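Local coordinates for protein pyruvate kinase (Pyrobaculum aerophilum, PDB 3QTG) that catalyses the last step of glycolysis, transferring the phosphate of phosphoenolpyruvate to ADP to give pyruvate and ATP, at residues 357-362 with 387-392; 398-403 with 419-424. One frame throughout, in Å; residues are numbered along the deposited sequence.

Interaction 1: residues 357-362 with 387-392; sequences NSRDRF and ARRIAK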
loop_
_atom_site.group_PDB
_atom_site.type_symbol
_atom_site.label_atom_id
_atom_site.label_comp_id
_atom_site.label_asym_id
_atom_site.label_seq_id
_atom_site.Cartn_x
_atom_site.Cartn_y
_atom_site.Cartn_z
ATOM N N ASN A 357 8.661 13.085 15.489
ATOM C CA ASN A 357 9.893 13.783 15.135
ATOM C C ASN A 357 10.854 12.949 14.293
ATOM O O ASN A 357 10.530 11.829 13.867
ATOM C CB ASN A 357 10.588 14.365 16.386
ATOM C CG ASN A 357 10.861 13.315 17.448
ATOM O OD1 ASN A 357 11.374 12.223 17.158
ATOM N ND2 ASN A 357 10.517 13.640 18.692
ATOM N N SER A 358 12.028 13.520 14.058
ATOM C CA SER A 358 13.084 12.903 13.281
ATOM C C SER A 358 13.641 11.678 13.975
ATOM O O SER A 358 14.007 10.709 13.329
ATOM C CB SER A 358 14.221 13.905 13.071
ATOM O OG SER A 358 14.139 14.423 11.772
ATOM N N ARG A 359 13.740 11.749 15.291
ATOM C CA ARG A 359 14.264 10.635 16.064
ATOM C C ARG A 359 13.370 9.407 15.960
ATOM O O ARG A 359 13.875 8.282 15.916
ATOM C CB ARG A 359 14.510 11.046 17.511
ATOM C CG ARG A 359 15.714 11.963 17.669
ATOM C CD ARG A 359 15.845 12.484 19.101
ATOM N NE ARG A 359 14.813 13.482 19.370
ATOM C CZ ARG A 359 14.253 13.699 20.561
ATOM N NH1 ARG A 359 14.636 13.007 21.628
ATOM N NH2 ARG A 359 13.312 14.633 20.689
ATOM N N ASP A 360 12.058 9.638 15.898
ATOM C CA ASP A 360 11.072 8.580 15.665
ATOM C C ASP A 360 11.304 7.912 14.315
ATOM O O ASP A 360 11.330 6.694 14.250
ATOM C CB ASP A 360 9.635 9.119 15.722
ATOM C CG ASP A 360 9.121 9.345 17.163
ATOM O OD1 ASP A 360 9.751 8.889 18.163
ATOM O OD2 ASP A 360 8.058 10.001 17.278
ATOM N N ARG A 361 11.464 8.712 13.251
ATOM C CA ARG A 361 11.734 8.192 11.902
ATOM C C ARG A 361 13.029 7.387 11.904
ATOM O O ARG A 361 13.060 6.306 11.355
ATOM C CB ARG A 361 11.777 9.306 10.846
ATOM C CG ARG A 361 10.570 10.219 10.917
ATOM C CD ARG A 361 10.447 11.202 9.739
ATOM N NE ARG A 361 9.173 11.910 9.837
ATOM C CZ ARG A 361 8.055 11.523 9.223
ATOM N NH1 ARG A 361 8.050 10.439 8.437
ATOM N NH2 ARG A 361 6.936 12.228 9.395
ATOM N N PHE A 362 14.070 7.887 12.567
ATOM C CA PHE A 362 15.330 7.138 12.711
ATOM C C PHE A 362 15.103 5.762 13.351
ATOM O O PHE A 362 15.542 4.734 12.803
ATOM C CB PHE A 362 16.352 7.942 13.531
ATOM C CG PHE A 362 17.645 7.201 13.832
ATOM C CD1 PHE A 362 18.648 7.109 12.879
ATOM C CD2 PHE A 362 17.860 6.629 15.080
ATOM C CE1 PHE A 362 19.844 6.460 13.157
ATOM C CE2 PHE A 362 19.038 5.976 15.380
ATOM C CZ PHE A 362 20.046 5.885 14.406
ATOM N N ALA A 387 16.489 3.522 23.769
ATOM C CA ALA A 387 16.069 2.130 23.973
ATOM C C ALA A 387 14.554 2.030 23.966
ATOM O O ALA A 387 13.984 1.198 23.262
ATOM C CB ALA A 387 16.632 1.579 25.280
ATOM N N ARG A 388 13.908 2.895 24.748
ATOM C CA ARG A 388 12.447 3.054 24.712
ATOM C C ARG A 388 11.874 3.454 23.343
ATOM O O ARG A 388 10.819 2.955 22.940
ATOM C CB ARG A 388 11.993 4.061 25.771
ATOM C CG ARG A 388 12.022 3.496 27.200
ATOM C CD ARG A 388 11.681 4.597 28.220
ATOM N NE ARG A 388 12.120 4.238 29.571
ATOM C CZ ARG A 388 11.313 3.695 30.479
ATOM N NH1 ARG A 388 10.031 3.466 30.180
ATOM N NH2 ARG A 388 11.776 3.392 31.688
ATOM N N ARG A 389 12.538 4.365 22.637
ATOM C CA ARG A 389 12.035 4.752 21.330
ATOM C C ARG A 389 12.081 3.562 20.344
ATOM O O ARG A 389 11.203 3.411 19.515
ATOM C CB ARG A 389 12.777 5.967 20.784
ATOM C CG ARG A 389 12.180 6.510 19.482
ATOM C CD ARG A 389 12.990 7.666 18.898
ATOM N NE ARG A 389 13.435 8.600 19.925
ATOM C CZ ARG A 389 12.696 9.571 20.444
ATOM N NH1 ARG A 389 13.212 10.346 21.401
ATOM N NH2 ARG A 389 11.447 9.773 20.023
ATOM N N ILE A 390 13.093 2.718 20.455
ATOM C CA ILE A 390 13.176 1.518 19.626
ATOM C C ILE A 390 12.065 0.544 19.990
ATOM O O ILE A 390 11.376 0.039 19.096
ATOM C CB ILE A 390 14.578 0.829 19.703
ATOM C CG1 ILE A 390 15.578 1.577 18.803
ATOM C CG2 ILE A 390 14.491 -0.647 19.270
ATOM C CD1 ILE A 390 17.002 1.447 19.247
ATOM N N ALA A 391 11.902 0.296 21.293
ATOM C CA ALA A 391 10.900 -0.656 21.790
ATOM C C ALA A 391 9.487 -0.363 21.336
ATOM O O ALA A 391 8.709 -1.290 21.079
ATOM C CB ALA A 391 10.953 -0.770 23.322
ATOM N N LYS A 392 9.136 0.916 21.238
ATOM C CA LYS A 392 7.738 1.260 20.934
ATOM C C LYS A 392 7.354 0.864 19.526
ATOM O O LYS A 392 6.169 0.775 19.223
ATOM C CB LYS A 392 7.433 2.737 21.180
ATOM C CG LYS A 392 8.014 3.687 20.169
ATOM C CD LYS A 392 7.846 5.120 20.631
ATOM C CE LYS A 392 8.048 6.048 19.454
ATOM N NZ LYS A 392 7.996 7.448 19.892
#
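A salt-bridge network built on one carboxylate oxygen joins the first turn of helix 358-373 to segment 387-392: Asp360 OD1 takes both Arg389 and Lys392. Arg389 NH2 donates to Asp360 OD1 at 2.7 Å, with the oxygen lying in the guanidinium plane, and Lys392 NZ reaches the same Asp360 OD1 at 2.9 Å. Neither donor lies in the carboxylate plane; they reach OD1 from opposite faces of it, so the oxygen is clasped between the two cations Arg389 and Lys392. The Lys392 chain runs extended beyond CG, whereas in Arg389 a bend at chi3 (-42°) turns NE out of line with the rest of the chain. Arg359 CB sits 3.6 Å above the plane of the Arg389 guanidinium, toward the rim.

The price is a meeting of like charges. Arg359 NH1 and Arg389 NH1 are only 3.0 Å apart, two donors with no bond between them and their guanidinium planes 58° apart; the carboxylate of Asp360 probably offsets part of the repulsion. Asp360 is itself tied back to the start of its helix. Asp360 N donates to Asn357 OD1 at 3.0 Å, a bond nearly along the C=O axis, and Asp360 OD2 accepts from Gln356 N. Phe362, on the same helix, packs on Val459 of a second subunit. Away from the active site, two helices of the alpha/beta domain are thus joined at the surface by charge, and the arrangement closes on a classic helix N-cap, with Asn357 as the capping residue.

Interaction 2: residues 398-403 with 419-424; sequences VVYVGT and EPLYIP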
loop_
_atom_site.group_PDB
_atom_site.type_symbol
_atom_site.label_atom_id
_atom_site.label_comp_id
_atom_site.label_asym_id
_atom_site.label_seq_id
_atom_site.Cartn_x
_atom_site.Cartn_y
_atom_site.Cartn_z
ATOM N N VAL A 398 14.783 -9.874 20.803
ATOM C CA VAL A 398 15.392 -9.199 21.953
ATOM C C VAL A 398 16.273 -8.015 21.551
ATOM O O VAL A 398 16.990 -8.077 20.564
ATOM C CB VAL A 398 16.202 -10.190 22.823
ATOM C CG1 VAL A 398 16.991 -9.455 23.905
ATOM C CG2 VAL A 398 15.256 -11.208 23.448
ATOM N N VAL A 399 16.184 -6.939 22.336
ATOM C CA VAL A 399 16.978 -5.734 22.156
ATOM C C VAL A 399 17.913 -5.632 23.350
ATOM O O VAL A 399 17.480 -5.396 24.496
ATOM C CB VAL A 399 16.076 -4.457 22.023
ATOM C CG1 VAL A 399 16.917 -3.192 21.774
ATOM C CG2 VAL A 399 15.030 -4.643 20.934
ATOM N N TYR A 400 19.202 -5.837 23.097
ATOM C CA TYR A 400 20.216 -5.706 24.145
ATOM C C TYR A 400 20.532 -4.247 24.368
ATOM O O TYR A 400 20.850 -3.518 23.415
ATOM C CB TYR A 400 21.471 -6.469 23.753
ATOM C CG TYR A 400 21.153 -7.916 23.532
ATOM C CD1 TYR A 400 21.025 -8.790 24.620
ATOM C CD2 TYR A 400 20.918 -8.403 22.249
ATOM C CE1 TYR A 400 20.712 -10.118 24.428
ATOM C CE2 TYR A 400 20.602 -9.738 22.047
ATOM C CZ TYR A 400 20.507 -10.585 23.148
ATOM O OH TYR A 400 20.196 -11.904 22.956
ATOM N N VAL A 401 20.415 -3.805 25.612
ATOM C CA VAL A 401 20.667 -2.413 25.921
ATOM C C VAL A 401 21.781 -2.318 26.938
ATOM O O VAL A 401 21.653 -2.824 28.041
ATOM C CB VAL A 401 19.405 -1.701 26.479
ATOM C CG1 VAL A 401 19.671 -0.219 26.717
ATOM C CG2 VAL A 401 18.195 -1.908 25.558
ATOM N N GLY A 402 22.873 -1.662 26.568
ATOM C CA GLY A 402 23.926 -1.376 27.509
ATOM C C GLY A 402 23.645 -0.020 28.100
ATOM O O GLY A 402 23.251 0.900 27.371
ATOM N N THR A 403 23.822 0.100 29.417
ATOM C CA THR A 403 23.713 1.382 30.106
ATOM C C THR A 403 24.720 1.484 31.275
ATOM O O THR A 403 25.012 0.484 31.930
ATOM C CB THR A 403 22.225 1.680 30.563
ATOM O OG1 THR A 403 22.134 2.987 31.134
ATOM C CG2 THR A 403 21.703 0.672 31.566
ATOM N N GLU A 419 16.532 -6.153 26.884
ATOM C CA GLU A 419 17.398 -6.841 27.835
ATOM C C GLU A 419 18.502 -5.901 28.322
ATOM O O GLU A 419 19.536 -5.751 27.669
ATOM C CB GLU A 419 17.977 -8.144 27.287
ATOM C CG GLU A 419 18.356 -9.066 28.442
ATOM C CD GLU A 419 19.282 -10.181 28.038
ATOM O OE1 GLU A 419 20.379 -10.274 28.628
ATOM O OE2 GLU A 419 18.922 -10.954 27.125
ATOM N N PRO A 420 18.261 -5.258 29.471
ATOM C CA PRO A 420 19.196 -4.275 29.979
ATOM C C PRO A 420 20.399 -4.887 30.685
ATOM O O PRO A 420 20.257 -5.756 31.554
ATOM C CB PRO A 420 18.336 -3.420 30.917
ATOM C CG PRO A 420 17.235 -4.343 31.378
ATOM C CD PRO A 420 17.053 -5.396 30.319
ATOM N N LEU A 421 21.575 -4.406 30.300
ATOM C CA LEU A 421 22.861 -4.884 30.785
ATOM C C LEU A 421 23.608 -3.708 31.386
ATOM O O LEU A 421 23.764 -2.667 30.746
ATOM C CB LEU A 421 23.682 -5.458 29.621
ATOM C CG LEU A 421 23.040 -6.597 28.814
ATOM C CD1 LEU A 421 23.606 -6.686 27.416
ATOM C CD2 LEU A 421 23.165 -7.939 29.548
ATOM N N TYR A 422 24.056 -3.868 32.624
ATOM C CA TYR A 422 24.879 -2.855 33.260
ATOM C C TYR A 422 26.276 -2.903 32.654
ATOM O O TYR A 422 26.977 -3.910 32.785
ATOM C CB TYR A 422 24.934 -3.050 34.771
ATOM C CG TYR A 422 25.874 -2.076 35.448
ATOM C CD1 TYR A 422 25.553 -0.724 35.544
ATOM C CD2 TYR A 422 27.091 -2.506 35.967
ATOM C CE1 TYR A 422 26.417 0.181 36.158
ATOM C CE2 TYR A 422 27.962 -1.618 36.584
ATOM C CZ TYR A 422 27.621 -0.274 36.673
ATOM O OH TYR A 422 28.489 0.613 37.278
ATOM N N ILE A 423 26.653 -1.819 31.971
ATOM C CA ILE A 423 27.966 -1.687 31.327
ATOM C C ILE A 423 28.543 -0.285 31.592
ATOM O O ILE A 423 28.128 0.681 30.952
ATOM C CB ILE A 423 27.889 -1.940 29.791
ATOM C CG1 ILE A 423 27.364 -3.346 29.498
ATOM C CG2 ILE A 423 29.265 -1.746 29.124
ATOM C CD1 ILE A 423 27.047 -3.584 28.042
ATOM N N PRO A 424 29.498 -0.172 32.547
ATOM C CA PRO A 424 30.246 1.070 32.769
ATOM C C PRO A 424 31.043 1.464 31.517
ATOM O O PRO A 424 31.678 0.602 30.897
ATOM C CB PRO A 424 31.203 0.707 33.907
ATOM C CG PRO A 424 30.593 -0.488 34.565
ATOM C CD PRO A 424 29.910 -1.236 33.483
#
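Strands 399-403 and 419-422 run parallel, 27° between their directions, and five backbone hydrogen bonds stitch them together, from Glu419 N to Val399 O (2.7 Å) at one end to Ile423 N to Thr403 O (2.8 Å) at the other. Between these, Val401 is gripped through both its N and its O, by Glu419 O and Leu421 N.

On the face that carries Tyr400, Glu419 and Leu421, the tyrosine and the glutamate lie side by side and point the same way. Glu419 OE2 comes within 3.3 Å of Tyr400 CE1, with ring and carboxylate planes 71° apart, and has a weak, long ion pair with Arg14. Val398 CG1 lies over one face of the ring, toward the rim, and also touches Glu419 CB at 3.8 Å. Leu421 CD1 reaches Tyr400 CB at 4.2 Å. An alanine in place of Tyr400 would probably open a gap beside the Glu419 carboxylate and leave Val398 CG1 without the ring it covers. Farther along, Ile423 CD1 packs 3.9 Å from Gly402 CA, tight against where a side chain there would begin.

The two strands belong to a beta-alpha-beta crossover through helix 406-412, which packs on Val401, Thr403 and Pro420. Helix 428-439 covers Tyr400 and Leu421 on the other face, and strand 376-380 pairs along the other edge of 399-403.

Both contacts lie in the alpha/beta domain, on the same side of the chain's centre, with their own centres about 17 Å apart. Interaction 1 is a surface contact between two helices, carried by charged side chains gathered round a single buried aspartate. Interaction 2 is partly buried and rests on backbone hydrogen bonds between neighbouring strands, with mostly apolar side chains filling in around them. They share no element, yet they follow one another in the chain: helix 385-391 leads into strand 399-403, and the two contacts touch where Ala387 CB packs on Val401 CG1 at 3.8 Å. A second subunit packs on the 357-362 side of interaction 1, while no other chain touches interaction 2.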